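Local coordinates for hydratase ChsH1 (Mycobacterium tuberculosis, PDB 4W78), which catalyses, together with ChsH2, the hydration of the steroid enoyl-CoA 3-OPDC-CoA to 17-HOPC-CoA during cholesterol side-chain degradation, at the interface of chains A and C and the interface of chains A and B. Residues are numbered along the deposited sequence; one frame, centred on the assembly and turned at random. Chains: chain A/B, Hydratase ChsH1; chain C, Hydratase ChsH2.

Contact 1: the interface of chains A and C. Residues chain A 34, 38-39; chain C 19, 22-23, 26, 54, 57-58, 61.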
loop_
_atom_site.group_PDB
_atom_site.type_symbol
_atom_site.label_atom_id
_atom_site.label_comp_id
_atom_site.label_asym_id
_atom_site.label_seq_id
_atom_site.Cartn_x
_atom_site.Cartn_y
_atom_site.Cartn_z
ATOM N N ASN A 34 1.523 -8.588 -1.022
ATOM C CA ASN A 34 0.750 -7.509 -0.424
ATOM C C ASN A 34 -0.727 -7.676 -0.761
ATOM O O ASN A 34 -1.600 -7.443 0.079
ATOM C CB ASN A 34 1.241 -6.142 -0.913
ATOM C CG ASN A 34 2.606 -5.752 -0.339
ATOM O OD1 ASN A 34 3.063 -6.305 0.658
ATOM N ND2 ASN A 34 3.240 -4.775 -0.967
ATOM N N ALA A 38 -3.977 -8.673 1.772
ATOM C CA ALA A 38 -5.055 -7.715 2.021
ATOM C C ALA A 38 -6.416 -8.275 1.580
ATOM O O ALA A 38 -7.413 -8.082 2.274
ATOM C CB ALA A 38 -4.757 -6.389 1.318
ATOM N N ILE A 39 -6.452 -8.930 0.422
ATOM C CA ILE A 39 -7.691 -9.520 -0.112
ATOM C C ILE A 39 -8.116 -10.709 0.744
ATOM O O ILE A 39 -9.308 -11.034 0.828
ATOM C CB ILE A 39 -7.480 -9.950 -1.602
ATOM C CG1 ILE A 39 -7.205 -8.726 -2.488
ATOM C CG2 ILE A 39 -8.683 -10.736 -2.159
ATOM C CD1 ILE A 39 -8.393 -7.770 -2.624
ATOM N N PHE C 19 -9.382 -3.028 6.420
ATOM C CA PHE C 19 -9.653 -3.795 5.217
ATOM C C PHE C 19 -9.751 -2.889 3.998
ATOM O O PHE C 19 -9.133 -3.169 2.961
ATOM C CB PHE C 19 -10.960 -4.591 5.380
ATOM C CG PHE C 19 -11.323 -5.367 4.167
ATOM C CD1 PHE C 19 -10.660 -6.546 3.863
ATOM C CD2 PHE C 19 -12.308 -4.910 3.297
ATOM C CE1 PHE C 19 -10.979 -7.273 2.718
ATOM C CE2 PHE C 19 -12.636 -5.632 2.152
ATOM C CZ PHE C 19 -11.971 -6.814 1.861
ATOM N N SER C 22 -6.201 -1.097 3.292
ATOM C CA SER C 22 -5.144 -2.016 2.881
ATOM C C SER C 22 -5.410 -2.625 1.513
ATOM O O SER C 22 -4.464 -2.803 0.724
ATOM C CB SER C 22 -4.915 -3.106 3.932
ATOM O OG SER C 22 -6.065 -3.913 4.065
ATOM N N THR C 23 -6.660 -2.963 1.214
ATOM C CA THR C 23 -6.959 -3.515 -0.101
ATOM C C THR C 23 -6.786 -2.464 -1.188
ATOM O O THR C 23 -6.218 -2.742 -2.237
ATOM C CB THR C 23 -8.366 -4.150 -0.183
ATOM O OG1 THR C 23 -9.373 -3.196 0.214
ATOM C CG2 THR C 23 -8.437 -5.418 0.692
ATOM N N ALA C 26 -3.100 -2.010 -1.725
ATOM C CA ALA C 26 -2.509 -3.205 -2.335
ATOM C C ALA C 26 -2.888 -3.354 -3.803
ATOM O O ALA C 26 -2.186 -4.041 -4.567
ATOM C CB ALA C 26 -2.880 -4.463 -1.572
ATOM N N THR C 54 -10.602 -4.122 -5.691
ATOM C CA THR C 54 -10.804 -5.026 -4.572
ATOM C C THR C 54 -12.030 -5.887 -4.825
ATOM O O THR C 54 -11.993 -7.076 -4.551
ATOM C CB THR C 54 -10.913 -4.266 -3.238
ATOM O OG1 THR C 54 -9.649 -3.634 -2.967
ATOM C CG2 THR C 54 -11.278 -5.202 -2.070
ATOM N N GLY C 57 -10.930 -8.671 -7.071
ATOM C CA GLY C 57 -10.161 -9.653 -6.327
ATOM C C GLY C 57 -10.989 -10.514 -5.392
ATOM O O GLY C 57 -10.715 -11.699 -5.247
ATOM N N LEU C 58 -11.984 -9.906 -4.750
ATOM C CA LEU C 58 -12.830 -10.640 -3.813
ATOM C C LEU C 58 -13.734 -11.606 -4.562
ATOM O O LEU C 58 -13.941 -12.733 -4.108
ATOM C CB LEU C 58 -13.690 -9.675 -3.006
ATOM C CG LEU C 58 -12.939 -8.849 -1.968
ATOM C CD1 LEU C 58 -13.907 -7.871 -1.336
ATOM C CD2 LEU C 58 -12.320 -9.750 -0.902
ATOM N N ARG C 61 -11.519 -14.488 -5.431
ATOM C CA ARG C 61 -11.298 -15.279 -4.225
ATOM C C ARG C 61 -12.498 -16.139 -3.874
ATOM O O ARG C 61 -12.352 -17.330 -3.566
ATOM C CB ARG C 61 -10.990 -14.347 -3.048
ATOM C CG ARG C 61 -10.997 -15.062 -1.706
ATOM C CD ARG C 61 -10.853 -14.088 -0.537
ATOM N NE ARG C 61 -11.207 -14.780 0.707
ATOM C CZ ARG C 61 -11.341 -14.203 1.897
ATOM N NH1 ARG C 61 -11.152 -12.900 2.052
ATOM N NH2 ARG C 61 -11.693 -14.951 2.942
HETATM O O HOH W 1 -7.135 -6.447 4.610
#
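The carbonyl oxygen O of A:Ile39, at the last turn of its helix, takes one hydrogen bond from across the interface, donated by the terminal nitrogen NH1 of C:Arg61 at 2.9 Å. The donor lies in the carbonyl plane on a lone pair, though the bond is bent, 134° at the hydrogen, and the oxygen sits somewhat out of the guanidinium plane. C:Arg61 gets there tip first, with CG anti to the backbone N (chi1 169°) and the chain extended as far as NE. A positive guanidinium at the C-terminal end of a helix is probably favourable. One residue back, the oxygen of A:Ala38 is held through water 1, which stands 2.8 Å from the hydroxyl OG of C:Ser22.

Methyl groups fill in between. CG2 of C:Thr23 presses on the A:Ala38 carbonyl, 3.3 Å from its O, while its hydroxyl OG1 turns back to C:Phe19 O at 2.8 Å, on a lone pair of that carbonyl. The bond goes with the crowded position of OG1 (chi1 55°) and would help to keep CG2 turned toward chain A. The same methyl lies over the rim of one face of the C:Phe19 ring. A:Ile39 divides its branches: CD1 meets CG2 of C:Thr54 at 3.9 Å as the two side chains slide past each other in opposite directions, and CG2 touches CD2 of C:Leu58 obliquely at 4.0 Å. CB of C:Ala26 packs against the backbone O of A:Asn34 at 3.6 Å and against A:Ala38 CB.

The site joins the C-terminal half of chain A helix 29-39 to chain C helices 17-26 and 52-67, parts of MaoC-like hot-dog folds, within the ChsH1-ChsH2 pairing.

Contact 2: the interface of chains A and B. Residues chain A 28, 30-31, 33-34; chain B 24-25, 28, 30-31, 34.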
loop_
_atom_site.group_PDB
_atom_site.type_symbol
_atom_site.label_atom_id
_atom_site.label_comp_id
_atom_site.label_asym_id
_atom_site.label_seq_id
_atom_site.Cartn_x
_atom_site.Cartn_y
_atom_site.Cartn_z
ATOM N N ASN A 28 5.585 -9.362 -9.815
ATOM C CA ASN A 28 6.569 -9.651 -8.776
ATOM C C ASN A 28 5.939 -10.170 -7.496
ATOM O O ASN A 28 4.817 -9.791 -7.151
ATOM C CB ASN A 28 7.425 -8.409 -8.483
ATOM C CG ASN A 28 6.635 -7.289 -7.882
ATOM O OD1 ASN A 28 6.491 -7.205 -6.662
ATOM N ND2 ASN A 28 6.132 -6.395 -8.731
ATOM N N PRO A 30 6.680 -9.663 -4.193
ATOM C CA PRO A 30 6.341 -8.766 -3.081
ATOM C C PRO A 30 4.972 -8.121 -3.245
ATOM O O PRO A 30 4.211 -8.058 -2.269
ATOM C CB PRO A 30 7.475 -7.722 -3.105
ATOM C CG PRO A 30 8.648 -8.509 -3.649
ATOM C CD PRO A 30 8.025 -9.366 -4.736
ATOM N N MET A 31 4.638 -7.692 -4.457
ATOM C CA MET A 31 3.313 -7.110 -4.686
ATOM C C MET A 31 2.183 -8.142 -4.703
ATOM O O MET A 31 1.096 -7.839 -4.245
ATOM C CB MET A 31 3.310 -6.267 -5.953
ATOM C CG MET A 31 4.091 -5.008 -5.765
ATOM S SD MET A 31 4.192 -3.961 -7.216
ATOM C CE MET A 31 2.471 -3.885 -7.717
ATOM N N ASN A 33 2.283 -10.711 -2.783
ATOM C CA ASN A 33 2.144 -10.922 -1.341
ATOM C C ASN A 33 1.276 -9.854 -0.692
ATOM O O ASN A 33 0.394 -10.176 0.102
ATOM C CB ASN A 33 3.509 -10.978 -0.647
ATOM C CG ASN A 33 4.271 -12.282 -0.925
ATOM O OD1 ASN A 33 3.686 -13.276 -1.343
ATOM N ND2 ASN A 33 5.571 -12.285 -0.657
ATOM N N ASN A 34 1.523 -8.588 -1.022
ATOM C CA ASN A 34 0.750 -7.509 -0.424
ATOM C C ASN A 34 -0.727 -7.676 -0.761
ATOM O O ASN A 34 -1.600 -7.443 0.079
ATOM C CB ASN A 34 1.241 -6.142 -0.913
ATOM C CG ASN A 34 2.606 -5.752 -0.339
ATOM O OD1 ASN A 34 3.063 -6.305 0.658
ATOM N ND2 ASN A 34 3.240 -4.775 -0.967
ATOM N N ARG B 24 10.035 -11.441 4.815
ATOM C CA ARG B 24 9.095 -12.058 3.887
ATOM C C ARG B 24 9.648 -12.097 2.466
ATOM O O ARG B 24 9.502 -13.092 1.757
ATOM C CB ARG B 24 7.760 -11.298 3.899
ATOM C CG ARG B 24 6.700 -11.938 3.029
ATOM C CD ARG B 24 5.461 -11.057 2.871
ATOM N NE ARG B 24 5.802 -9.888 2.072
ATOM C CZ ARG B 24 4.974 -8.901 1.763
ATOM N NH1 ARG B 24 3.733 -8.907 2.207
ATOM N NH2 ARG B 24 5.424 -7.887 1.013
ATOM N N ASP B 25 10.288 -11.000 2.072
ATOM C CA ASP B 25 10.850 -10.871 0.738
ATOM C C ASP B 25 12.316 -10.511 0.872
ATOM O O ASP B 25 12.713 -9.894 1.862
ATOM C CB ASP B 25 10.153 -9.743 -0.042
ATOM C CG ASP B 25 8.650 -9.739 0.145
ATOM O OD1 ASP B 25 7.970 -10.581 -0.478
ATOM O OD2 ASP B 25 8.153 -8.901 0.930
ATOM N N ASN B 28 13.934 -5.630 -2.452
ATOM C CA ASN B 28 13.397 -5.643 -3.813
ATOM C C ASN B 28 12.950 -4.284 -4.313
ATOM O O ASN B 28 12.524 -3.427 -3.532
ATOM C CB ASN B 28 12.237 -6.641 -3.915
ATOM C CG ASN B 28 11.051 -6.231 -3.076
ATOM O OD1 ASN B 28 10.192 -5.481 -3.524
ATOM N ND2 ASN B 28 11.005 -6.713 -1.833
ATOM N N PRO B 30 10.307 -3.325 -6.254
ATOM C CA PRO B 30 8.914 -2.879 -6.120
ATOM C C PRO B 30 8.635 -2.227 -4.761
ATOM O O PRO B 30 7.976 -1.171 -4.675
ATOM C CB PRO B 30 8.114 -4.183 -6.327
ATOM C CG PRO B 30 8.980 -4.999 -7.217
ATOM C CD PRO B 30 10.392 -4.720 -6.734
ATOM N N MET B 31 9.146 -2.816 -3.679
ATOM C CA MET B 31 8.962 -2.210 -2.368
ATOM C C MET B 31 9.765 -0.933 -2.163
ATOM O O MET B 31 9.303 -0.011 -1.504
ATOM C CB MET B 31 9.225 -3.218 -1.260
ATOM C CG MET B 31 8.105 -4.245 -1.190
ATOM S SD MET B 31 8.365 -5.516 0.051
ATOM C CE MET B 31 8.810 -4.543 1.482
ATOM N N ASN B 34 7.644 1.637 -3.858
ATOM C CA ASN B 34 6.496 2.073 -3.061
ATOM C C ASN B 34 6.928 3.060 -1.977
ATOM O O ASN B 34 6.231 4.052 -1.683
ATOM C CB ASN B 34 5.836 0.861 -2.399
ATOM C CG ASN B 34 5.051 -0.001 -3.371
ATOM O OD1 ASN B 34 4.749 0.395 -4.493
ATOM N ND2 ASN B 34 4.680 -1.201 -2.909
HETATM O O HOH W 2 5.187 -2.240 -0.218
HETATM O O HOH W 3 2.089 -3.170 -3.250
HETATM O O HOH W 4 7.641 -14.471 -0.586
#
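Two proline rings, each packed on the amide of the partner's Asn28, form the centre, arranged about the two-fold axis. CG of A:Pro30 meets the amide carbon CG of B:Asn28 tip to tip at 3.4 Å, and B:Pro30 meets A:Asn28 likewise. Each asparagine has its CG in the crowded position (chi1 66° in A:Asn28), and its OD1 accepts from the backbone N of Met31 in its own chain, 2.9 Å for A:Asn28 OD1 to A:Met31 N. That bond, with the donor above the carbonyl plane, steadies the amide against the partner's proline. The thioethers flank the centre, SD of A:Met31 lying 4.0 Å from CB of B:Pro30.

Further out, CB of A:Asn33 sits over the middle of one face of the B:Arg24 guanidinium. A:Asn33 ND2 donates to OD1 of B:Asp25 at 2.9 Å, on the syn lone pair of that carboxylate oxygen, with amide and carboxylate nearly coplanar. B:Asp25 OD2 is gripped side-on by NE and NH2 of B:Arg24, a salt bridge of 2.8 Å from NE that holds the guanidinium in place. The guanidinium meets A:Asn34 OD1 end-on with NH2 at 2.9 Å and NH1 at 3.1 Å, NH2 serving both this oxygen and B:Asp25 OD2; NH1 lies in the plane of the amide carbonyl, NH2 above it. Waters 2 and 3 bridge ND2 of A:Asn34 and B:Asn34, and water 4 links A:Asn33 ND2 to B:Arg24 O.

The patch pairs the N-terminal turns of helix 29-39 of the MaoC-like hot-dog fold, with the loops before them, across the two-fold between the ChsH1 copies of the deposited assembly, probably the contact joining two ChsH1-ChsH2 pairs.

Contact 1 and contact 2 draw, on chain A, mainly on helix 29-39, their C-alpha centres about 14 Å apart. The N-terminal half of this helix serves contact 2 and the C-terminal half contact 1. A:Asn34 belongs to both: its side chain faces the second ChsH1 and its backbone oxygen lies against ChsH2. One short segment thus ties the ChsH1-ChsH2 pair to the other ChsH1 in the deposited assembly of two copies of each protein. A shift of this helix would probably be felt at both interfaces, although the structure alone does not show any such coupling.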